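Local coordinates for protein Cog5 (Kluyveromyces lactis, PDB 4U6U) that probably helps tether transport vesicles at the Golgi as a subunit of the conserved oligomeric Golgi complex, in which it pairs with Cog7, at residues T32-M43 and Q74-L85. The protein carries 7 engineered substitutions. Sequence-based numbering, arbitrary orientation.
Engineered in segment 74-85: Ala80 (natural residue Glu), Ala81 (natural residue Gln).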
ATOM      1  N   THR B  32     -10.185  28.981   0.057  1.00 59.75           N
ATOM      2  CA  THR B  32      -9.241  27.936   0.374  1.00 55.92           C
ATOM      3  C   THR B  32      -9.729  26.605  -0.165  1.00 78.15           C
ATOM      4  O   THR B  32      -8.980  25.868  -0.811  1.00 92.87           O
ATOM      5  CB  THR B  32      -9.018  27.793   1.861  1.00 57.19           C
ATOM      6  OG1 THR B  32      -8.532  29.019   2.408  1.00 70.92           O
ATOM      7  CG2 THR B  32      -8.001  26.696   2.117  1.00 62.21           C
ATOM      8  N   LEU B  33     -10.986  26.298   0.130  1.00 79.27           N
ATOM      9  CA  LEU B  33     -11.579  25.053  -0.290  1.00 75.96           C
ATOM     10  C   LEU B  33     -11.511  24.923  -1.816  1.00 73.68           C
ATOM     11  O   LEU B  33     -11.054  23.901  -2.364  1.00 77.94           O
ATOM     12  CB  LEU B  33     -13.019  24.983   0.221  1.00 84.19           C
ATOM     13  CG  LEU B  33     -13.692  23.625   0.454  1.00 84.37           C
ATOM     14  CD1 LEU B  33     -14.433  23.183  -0.792  1.00 72.68           C
ATOM     15  CD2 LEU B  33     -12.667  22.582   0.887  1.00 79.02           C
ATOM     16  N   LEU B  34     -11.920  25.980  -2.495  1.00 70.04           N
ATOM     17  CA  LEU B  34     -11.917  25.989  -3.949  1.00 83.10           C
ATOM     18  C   LEU B  34     -10.507  25.748  -4.515  1.00 84.38           C
ATOM     19  O   LEU B  34     -10.330  25.027  -5.496  1.00 87.44           O
ATOM     20  CB  LEU B  34     -12.501  27.311  -4.448  1.00 81.03           C
ATOM     21  CG  LEU B  34     -13.027  27.334  -5.874  1.00 85.08           C
ATOM     22  CD1 LEU B  34     -13.787  26.067  -6.192  1.00 75.28           C
ATOM     23  CD2 LEU B  34     -13.921  28.539  -6.019  1.00 97.14           C
ATOM     24  N   ARG B  35      -9.500  26.333  -3.886  1.00 74.11           N
ATOM     25  CA  ARG B  35      -8.145  26.115  -4.343  1.00 78.06           C
ATOM     26  C   ARG B  35      -7.671  24.695  -4.034  1.00 88.41           C
ATOM     27  O   ARG B  35      -6.991  24.101  -4.870  1.00 94.37           O
ATOM     28  CB  ARG B  35      -7.189  27.135  -3.726  1.00 85.49           C
ATOM     29  CG  ARG B  35      -7.288  28.504  -4.334  1.00 71.16           C
ATOM     30  CD  ARG B  35      -5.979  29.270  -4.211  1.00 65.68           C
ATOM     31  NE  ARG B  35      -6.033  30.427  -5.087  1.00 69.14           N
ATOM     32  CZ  ARG B  35      -6.585  31.584  -4.739  1.00 69.42           C
ATOM     33  NH1 ARG B  35      -7.132  31.728  -3.535  1.00 57.07           N
ATOM     34  NH2 ARG B  35      -6.608  32.589  -5.598  1.00 73.26           N
ATOM     35  N   SER B  36      -7.998  24.165  -2.849  1.00 75.12           N
ATOM     36  CA  SER B  36      -7.704  22.757  -2.546  1.00 91.30           C
ATOM     37  C   SER B  36      -8.231  21.882  -3.677  1.00 90.36           C
ATOM     38  O   SER B  36      -7.516  21.016  -4.200  1.00 87.19           O
ATOM     39  CB  SER B  36      -8.324  22.293  -1.212  1.00 97.26           C
ATOM     40  OG  SER B  36      -7.484  22.510  -0.085  1.00 99.35           O
ATOM     41  N   SER B  37      -9.467  22.154  -4.085  1.00 80.91           N
ATOM     42  CA  SER B  37     -10.090  21.407  -5.172  1.00 87.85           C
ATOM     43  C   SER B  37      -9.306  21.568  -6.472  1.00 85.36           C
ATOM     44  O   SER B  37      -9.051  20.600  -7.198  1.00 90.50           O
ATOM     45  CB  SER B  37     -11.518  21.895  -5.383  1.00 85.78           C
ATOM     46  OG  SER B  37     -12.097  22.208  -4.142  1.00 98.88           O
ATOM     47  N   LEU B  38      -8.921  22.807  -6.743  1.00 81.07           N
ATOM     48  CA  LEU B  38      -8.237  23.140  -7.972  1.00 87.37           C
ATOM     49  C   LEU B  38      -6.934  22.352  -8.083  1.00 91.94           C
ATOM     50  O   LEU B  38      -6.728  21.608  -9.039  1.00 86.27           O
ATOM     51  CB  LEU B  38      -7.975  24.645  -8.025  1.00 83.54           C
ATOM     52  CG  LEU B  38      -8.456  25.331  -9.299  1.00 83.31           C
ATOM     53  CD1 LEU B  38      -7.314  26.098  -9.909  1.00 85.14           C
ATOM     54  CD2 LEU B  38      -9.013  24.321 -10.293  1.00 84.92           C
ATOM     55  N   ILE B  39      -6.087  22.482  -7.067  1.00 87.37           N
ATOM     56  CA  ILE B  39      -4.845  21.737  -6.998  1.00 83.56           C
ATOM     57  C   ILE B  39      -5.091  20.230  -7.176  1.00101.32           C
ATOM     58  O   ILE B  39      -4.360  19.561  -7.910  1.00116.42           O
ATOM     59  CB  ILE B  39      -4.118  21.994  -5.664  1.00 78.64           C
ATOM     60  CG1 ILE B  39      -3.900  23.491  -5.443  1.00 64.91           C
ATOM     61  CG2 ILE B  39      -2.783  21.291  -5.629  1.00 71.64           C
ATOM     62  CD1 ILE B  39      -3.063  23.821  -4.182  1.00 66.00           C
ATOM     63  N   TYR B  40      -6.131  19.703  -6.529  1.00107.26           N
ATOM     64  CA  TYR B  40      -6.472  18.277  -6.640  1.00109.86           C
ATOM     65  C   TYR B  40      -6.677  17.887  -8.098  1.00104.49           C
ATOM     66  O   TYR B  40      -6.015  16.983  -8.607  1.00113.73           O
ATOM     67  CB  TYR B  40      -7.736  17.964  -5.838  1.00107.99           C
ATOM     68  CG  TYR B  40      -8.151  16.501  -5.783  1.00106.45           C
ATOM     69  CD1 TYR B  40      -7.496  15.598  -4.949  1.00109.11           C
ATOM     70  CD2 TYR B  40      -9.208  16.027  -6.552  1.00106.03           C
ATOM     71  CE1 TYR B  40      -7.885  14.262  -4.880  1.00109.36           C
ATOM     72  CE2 TYR B  40      -9.598  14.699  -6.496  1.00110.06           C
ATOM     73  CZ  TYR B  40      -8.931  13.817  -5.663  1.00117.97           C
ATOM     74  OH  TYR B  40      -9.324  12.491  -5.612  1.00123.21           O
ATOM     75  N   VAL B  41      -7.588  18.589  -8.764  1.00 89.66           N
ATOM     76  CA  VAL B  41      -7.861  18.385 -10.183  1.00 94.28           C
ATOM     77  C   VAL B  41      -6.618  18.457 -11.091  1.00 92.66           C
ATOM     78  O   VAL B  41      -6.424  17.609 -11.973  1.00 99.86           O
ATOM     79  CB  VAL B  41      -8.908  19.390 -10.653  1.00 86.20           C
ATOM     80  CG1 VAL B  41      -8.757  19.711 -12.143  1.00 87.73           C
ATOM     81  CG2 VAL B  41     -10.289  18.849 -10.321  1.00 68.65           C
ATOM     82  N   HIS B  42      -5.781  19.466 -10.882  1.00 76.58           N
ATOM     83  CA  HIS B  42      -4.554  19.606 -11.663  1.00 93.99           C
ATOM     84  C   HIS B  42      -3.713  18.358 -11.535  1.00111.33           C
ATOM     85  O   HIS B  42      -2.968  17.992 -12.447  1.00126.16           O
ATOM     86  CB  HIS B  42      -3.734  20.804 -11.207  1.00 96.60           C
ATOM     87  CG  HIS B  42      -4.011  22.052 -11.974  1.00112.22           C
ATOM     88  ND1 HIS B  42      -4.740  23.101 -11.453  1.00110.91           N
ATOM     89  CD2 HIS B  42      -3.662  22.426 -13.226  1.00132.95           C
ATOM     90  CE1 HIS B  42      -4.820  24.066 -12.348  1.00132.42           C
ATOM     91  NE2 HIS B  42      -4.173  23.680 -13.435  1.00142.80           N
ATOM     92  N   MET B  43      -3.819  17.732 -10.369  1.00104.05           N
ATOM     93  CA  MET B  43      -3.088  16.515 -10.079  1.00103.85           C
ATOM     94  C   MET B  43      -3.698  15.320 -10.776  1.00104.14           C
ATOM     95  O   MET B  43      -2.992  14.508 -11.361  1.00118.13           O
ATOM     96  CB  MET B  43      -3.045  16.300  -8.579  1.00 97.74           C
ATOM     97  CG  MET B  43      -2.108  17.260  -7.912  1.00 99.73           C
ATOM     98  SD  MET B  43      -1.440  16.499  -6.449  1.00213.04           S
ATOM     99  CE  MET B  43      -2.920  16.457  -5.449  1.00148.88           C
ATOM    100  N   GLN B  74       0.907  12.213  -3.084  1.00129.86           N
ATOM    101  CA  GLN B  74       0.511  13.618  -3.082  1.00129.41           C
ATOM    102  C   GLN B  74      -0.996  13.740  -2.916  1.00121.08           C
ATOM    103  O   GLN B  74      -1.480  14.553  -2.135  1.00125.84           O
ATOM    104  CB  GLN B  74       0.968  14.305  -4.367  1.00135.85           C
ATOM    105  CG  GLN B  74       2.468  14.202  -4.588  1.00148.91           C
ATOM    106  CD  GLN B  74       3.280  14.619  -3.371  1.00156.43           C
ATOM    107  OE1 GLN B  74       3.395  15.804  -3.055  1.00155.17           O
ATOM    108  NE2 GLN B  74       3.850  13.634  -2.678  1.00158.46           N
ATOM    109  N   LEU B  75      -1.728  12.933  -3.670  1.00118.49           N
ATOM    110  CA  LEU B  75      -3.173  12.904  -3.587  1.00118.49           C
ATOM    111  C   LEU B  75      -3.625  12.712  -2.132  1.00119.86           C
ATOM    112  O   LEU B  75      -4.439  13.483  -1.624  1.00111.47           O
ATOM    113  CB  LEU B  75      -3.727  11.784  -4.475  1.00123.90           C
ATOM    114  CG  LEU B  75      -4.247  12.100  -5.886  1.00120.53           C
ATOM    115  CD1 LEU B  75      -4.698  13.545  -5.980  1.00108.61           C
ATOM    116  CD2 LEU B  75      -3.256  11.741  -6.999  1.00116.26           C
ATOM    117  N   LYS B  76      -3.098  11.683  -1.470  1.00116.04           N
ATOM    118  CA  LYS B  76      -3.433  11.424  -0.072  1.00119.62           C
ATOM    119  C   LYS B  76      -3.045  12.607   0.810  1.00122.72           C
ATOM    120  O   LYS B  76      -3.721  12.894   1.790  1.00139.13           O
ATOM    121  CB  LYS B  76      -2.801  10.117   0.420  1.00119.07           C
ATOM    122  CG  LYS B  76      -3.489   8.886  -0.179  1.00133.80           C
ATOM    123  CD  LYS B  76      -2.725   7.579   0.069  1.00140.21           C
ATOM    124  CE  LYS B  76      -3.330   6.397  -0.722  1.00134.56           C
ATOM    125  NZ  LYS B  76      -3.305   6.567  -2.219  1.00122.25           N
ATOM    126  N   ILE B  77      -1.964  13.297   0.477  1.00116.18           N
ATOM    127  CA  ILE B  77      -1.571  14.451   1.287  1.00117.85           C
ATOM    128  C   ILE B  77      -2.562  15.590   1.129  1.00114.74           C
ATOM    129  O   ILE B  77      -3.026  16.157   2.115  1.00132.43           O
ATOM    130  CB  ILE B  77      -0.186  15.007   0.912  1.00117.74           C
ATOM    131  CG1 ILE B  77       0.913  13.994   1.216  1.00121.23           C
ATOM    132  CG2 ILE B  77       0.077  16.275   1.681  1.00116.13           C
ATOM    133  CD1 ILE B  77       2.261  14.405   0.705  1.00114.62           C
ATOM    134  N   ASN B  78      -2.844  15.958  -0.114  1.00113.17           N
ATOM    135  CA  ASN B  78      -3.796  17.025  -0.376  1.00113.40           C
ATOM    136  C   ASN B  78      -5.157  16.784   0.295  1.00117.10           C
ATOM    137  O   ASN B  78      -5.728  17.723   0.843  1.00123.14           O
ATOM    138  CB  ASN B  78      -3.964  17.226  -1.889  1.00125.30           C
ATOM    139  CG  ASN B  78      -4.782  18.473  -2.243  1.00133.19           C
ATOM    140  OD1 ASN B  78      -4.974  19.372  -1.417  1.00134.56           O
ATOM    141  ND2 ASN B  78      -5.235  18.541  -3.492  1.00136.70           N
ATOM    142  N   ILE B  79      -5.674  15.549   0.267  1.00121.89           N
ATOM    143  CA  ILE B  79      -6.967  15.260   0.911  1.00117.02           C
ATOM    144  C   ILE B  79      -6.900  15.332   2.443  1.00125.72           C
ATOM    145  O   ILE B  79      -7.908  15.607   3.107  1.00120.44           O
ATOM    146  CB  ILE B  79      -7.541  13.878   0.514  1.00115.05           C
ATOM    147  CG1 ILE B  79      -6.627  12.760   1.018  1.00127.50           C
ATOM    148  CG2 ILE B  79      -7.777  13.806  -0.985  1.00113.60           C
ATOM    149  CD1 ILE B  79      -7.343  11.468   1.444  1.00132.90           C
ATOM    150  N   ALA B  80      -5.724  15.093   3.012  1.00127.02           N
ATOM    151  CA  ALA B  80      -5.621  15.070   4.462  1.00144.26           C
ATOM    152  C   ALA B  80      -5.344  16.469   4.986  1.00142.85           C
ATOM    153  O   ALA B  80      -5.753  16.817   6.092  1.00139.02           O
ATOM    154  CB  ALA B  80      -4.539  14.108   4.903  1.00163.88           C
ATOM    155  N   ALA B  81      -4.684  17.277   4.160  1.00146.23           N
ATOM    156  CA  ALA B  81      -4.403  18.673   4.470  1.00159.20           C
ATOM    157  C   ALA B  81      -5.690  19.502   4.604  1.00150.14           C
ATOM    158  O   ALA B  81      -5.839  20.290   5.538  1.00155.59           O
ATOM    159  CB  ALA B  81      -3.497  19.259   3.412  1.00178.19           C
ATOM    160  N   ASN B  82      -6.614  19.321   3.665  1.00134.48           N
ATOM    161  CA  ASN B  82      -7.993  19.768   3.841  1.00127.47           C
ATOM    162  C   ASN B  82      -8.921  18.586   3.842  1.00134.71           C
ATOM    163  O   ASN B  82      -9.349  18.146   2.788  1.00137.44           O
ATOM    164  CB  ASN B  82      -8.416  20.741   2.742  1.00135.72           C
ATOM    165  CG  ASN B  82      -8.152  22.191   3.105  1.00159.22           C
ATOM    166  OD1 ASN B  82      -7.910  23.026   2.233  1.00165.01           O
ATOM    167  ND2 ASN B  82      -8.271  22.514   4.393  1.00164.21           N
ATOM    168  N   PRO B  83      -9.253  18.084   5.040  1.00141.06           N
ATOM    169  CA  PRO B  83     -10.238  17.020   5.240  1.00130.41           C
ATOM    170  C   PRO B  83     -11.596  17.405   4.663  1.00127.30           C
ATOM    171  O   PRO B  83     -12.377  16.548   4.252  1.00123.19           O
ATOM    172  CB  PRO B  83     -10.311  16.896   6.764  1.00136.03           C
ATOM    173  CG  PRO B  83      -9.849  18.208   7.280  1.00138.88           C
ATOM    174  CD  PRO B  83      -8.785  18.638   6.322  1.00144.01           C
ATOM    175  N   ASN B  84     -11.863  18.702   4.632  1.00124.38           N
ATOM    176  CA  ASN B  84     -13.060  19.229   4.013  1.00127.45           C
ATOM    177  C   ASN B  84     -13.214  18.788   2.551  1.00122.40           C
ATOM    178  O   ASN B  84     -14.329  18.681   2.033  1.00122.67           O
ATOM    179  CB  ASN B  84     -13.030  20.749   4.128  1.00131.31           C
ATOM    180  CG  ASN B  84     -13.338  21.221   5.534  1.00149.56           C
ATOM    181  OD1 ASN B  84     -14.175  20.638   6.225  1.00162.89           O
ATOM    182  ND2 ASN B  84     -12.639  22.255   5.980  1.00143.37           N
ATOM    183  N   LEU B  85     -12.081  18.508   1.909  1.00121.44           N
ATOM    184  CA  LEU B  85     -12.030  18.072   0.507  1.00122.76           C
ATOM    185  C   LEU B  85     -12.800  16.782   0.229  1.00122.74           C
ATOM    186  O   LEU B  85     -13.354  16.606  -0.855  1.00121.30           O
ATOM    187  CB  LEU B  85     -10.581  17.871   0.054  1.00117.17           C
ATOM    188  CG  LEU B  85      -9.888  18.877  -0.858  1.00116.39           C
ATOM    189  CD1 LEU B  85      -9.042  18.137  -1.860  1.00114.56           C
ATOM    190  CD2 LEU B  85     -10.879  19.758  -1.563  1.00139.56           C
TER
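Tyr40 reaches from helix 11-47 across to helix 61-81 and the turn that follows it, its atoms meeting Asn78, Leu85, Leu75 and Ile79. Tyr40 CB lies beside the amide of Asn78, 3.5 Å from Asn78 ND2, and farther off, at 4.2 Å, it meets CD1 of Leu85. With CG anti to the backbone N, chi1 -176° swings the ring toward Leu75. Tyr40 CD1 comes to 3.6 Å from Leu75 CD1, while Asn78 ND2 stands at the ring edge, near its plane, the amide plane turned 50° from the ring. Tyr40 CE1 touches the same Leu75 methyl, and Tyr40 CE1 also lies 3.9 Å from Ile79 CG2. At the tip, OH is hydrogen-bonded to Glu95 of helix 92-118, whose Cys94 and Val99 also touch the tyrosine. Residues 32-43 and 74-81 run antiparallel, their axes 10.3 Å apart at closest, as a helical hairpin in this all-helical part of Cog5. Between them Asn78 sits knob-into-hole among Ser36, Ile39, Tyr40 and Met43, and Asn78 ND2 gives a weak hydrogen bond of 3.4 Å to Ser36 O. Beyond Asn78, toward Gln74, the chain of Met43 bends at its last torsion and brings CE to Leu75 CD1; its SD rests separately against Gln74 CB. At the other end helix 61-81 stops, and Ser36 OG meets OD1 of Asn82, the residue that leaves the helical path, in a hydrogen bond modelled too short to be taken at face value. Leu85, just beyond, turns Leu85 CD2 to Ser36 CB (3.6 Å) and to Leu33 CD2; an alanine here would probably open a gap beside Ser36 and Tyr40 and deprive Leu33 of an apolar neighbour. Leu33 also meets Asn84 CB, and packs on Val24 of the Cog7 chain.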